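Local coordinates for coenzyme F420-dependent N(5),N(10)-methenyltetrahydromethanopterin reductase-related protein (Desulfurobacterium thermolithotrophum DSM 11699, PDB 6HUZ), which is an [Fe]-hydrogenase paralog, HmdII, that binds the iron-guanylylpyridinol cofactor and uses tetrahydrofolate derivatives as substrates, at the interface of chains A and B. Residues are numbered along the deposited sequence; one frame, centred on the assembly and turned at random. Chains: chain A/B, Coenzyme F420-dependent N(5),N(10)-methenyltetrahydromethanopterin reductase-related protein.

The interface of chains A and B. Residues chain A 315, 318, 323, 326; chain B 323-324, 327, 336.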
loop_
_atom_site.group_PDB
_atom_site.type_symbol
_atom_site.label_atom_id
_atom_site.label_comp_id
_atom_site.label_asym_id
_atom_site.label_seq_id
_atom_site.Cartn_x
_atom_site.Cartn_y
_atom_site.Cartn_z
ATOM N N TYR A 315 14.991 1.561 -3.097
ATOM C CA TYR A 315 14.616 0.776 -1.939
ATOM C C TYR A 315 13.094 0.809 -1.849
ATOM O O TYR A 315 12.531 1.663 -1.137
ATOM C CB TYR A 315 15.177 1.417 -0.681
ATOM C CG TYR A 315 16.659 1.209 -0.503
ATOM C CD1 TYR A 315 17.147 0.093 0.153
ATOM C CD2 TYR A 315 17.573 2.128 -0.996
ATOM C CE1 TYR A 315 18.510 -0.103 0.327
ATOM C CE2 TYR A 315 18.939 1.944 -0.831
ATOM C CZ TYR A 315 19.405 0.832 -0.158
ATOM O OH TYR A 315 20.755 0.624 0.001
ATOM N N ALA A 318 11.514 0.672 1.802
ATOM C CA ALA A 318 11.910 1.599 2.858
ATOM C C ALA A 318 10.653 2.239 3.516
ATOM O O ALA A 318 9.841 2.867 2.829
ATOM C CB ALA A 318 12.843 2.670 2.302
ATOM N N LEU A 323 11.862 7.046 7.420
ATOM C CA LEU A 323 12.655 8.010 6.633
ATOM C C LEU A 323 12.228 9.444 7.042
ATOM O O LEU A 323 13.050 10.350 7.111
ATOM C CB LEU A 323 12.378 7.859 5.119
ATOM C CG LEU A 323 12.995 6.654 4.398
ATOM C CD1 LEU A 323 12.159 6.267 3.176
ATOM C CD2 LEU A 323 14.391 6.954 3.947
ATOM N N HIS A 326 13.913 10.432 10.420
ATOM C CA HIS A 326 15.339 10.685 10.223
ATOM C C HIS A 326 15.556 12.022 9.533
ATOM O O HIS A 326 16.421 12.797 9.949
ATOM C CB HIS A 326 15.975 9.569 9.386
ATOM C CG HIS A 326 16.433 8.397 10.200
ATOM N ND1 HIS A 326 15.593 7.319 10.459
ATOM C CD2 HIS A 326 17.623 8.169 10.796
ATOM C CE1 HIS A 326 16.300 6.474 11.195
ATOM N NE2 HIS A 326 17.532 6.942 11.417
ATOM N N LEU B 323 11.885 10.183 -0.680
ATOM C CA LEU B 323 12.672 10.364 0.555
ATOM C C LEU B 323 14.007 9.589 0.403
ATOM O O LEU B 323 15.051 10.036 0.864
ATOM C CB LEU B 323 11.933 9.778 1.780
ATOM C CG LEU B 323 10.741 10.567 2.338
ATOM C CD1 LEU B 323 9.756 9.632 3.043
ATOM C CD2 LEU B 323 11.194 11.608 3.314
ATOM N N VAL B 324 13.961 8.417 -0.229
ATOM C CA VAL B 324 15.159 7.593 -0.429
ATOM C C VAL B 324 16.173 8.372 -1.299
ATOM O O VAL B 324 17.358 8.463 -0.948
ATOM C CB VAL B 324 14.812 6.193 -1.007
ATOM C CG1 VAL B 324 16.071 5.452 -1.509
ATOM C CG2 VAL B 324 14.108 5.344 0.047
ATOM N N MET B 327 17.697 11.291 0.756
ATOM C CA MET B 327 18.594 10.752 1.780
ATOM C C MET B 327 19.904 10.279 1.153
ATOM O O MET B 327 20.978 10.607 1.669
ATOM C CB MET B 327 17.929 9.591 2.521
ATOM C CG MET B 327 17.016 10.056 3.607
ATOM S SD MET B 327 17.963 10.848 4.934
ATOM C CE MET B 327 18.415 9.404 5.851
ATOM N N LEU B 336 22.225 5.353 4.685
ATOM C CA LEU B 336 20.823 5.012 4.445
ATOM C C LEU B 336 20.526 3.540 4.751
ATOM O O LEU B 336 19.438 3.254 5.221
ATOM C CB LEU B 336 20.403 5.391 3.008
ATOM C CG LEU B 336 18.947 5.126 2.634
ATOM C CD1 LEU B 336 17.990 5.683 3.659
ATOM C CD2 LEU B 336 18.642 5.692 1.317
#
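A:Leu323 and B:Leu323 meet where the two copies of helix 320-331 come together in the two-fold symmetric interface of the dimer. Their beta-carbons, CB of A:Leu323 and CB of B:Leu323, lie 3.9 Å apart, and the side chains pass each other at a slant. The contacts among these side chains are apolar. They help join the two C-terminal regions in the homodimer typical of this hydrogenase family.

The two methyls of A:Leu323 split the contact. CG lies anti to the carbonyl carbon (chi1 -75°), which carries the branch out into chain B. CD1 packs 3.8 Å from CB of B:Leu323 and also touches CG2 of B:Val324. CD2 faces B:Leu336 and B:Met327. It lies 3.8 Å from CD1 of B:Leu336 on helix 333-345, and it also touches CG of B:Met327. Trimming A:Leu323 to alanine removes both methyls, and would probably leave B:Leu336 and B:Met327 without this partner across the interface and a gap over B:Leu323 and B:Val324.

At one side of the patch, A:His326 makes a looser contact through CB, 4.3 Å from the CE methyl of B:Met327.

B:Val324 is shared by loop residues of chain A. Its CG2 packs 3.7 Å from CB of A:Ala318. Its CG1, anti to the backbone N (chi1 167°), points to the aromatic ring of A:Tyr315. This methyl comes to the ring's edge, not over its face, with CG1 of B:Val324 3.7 Å from CD2 of A:Tyr315.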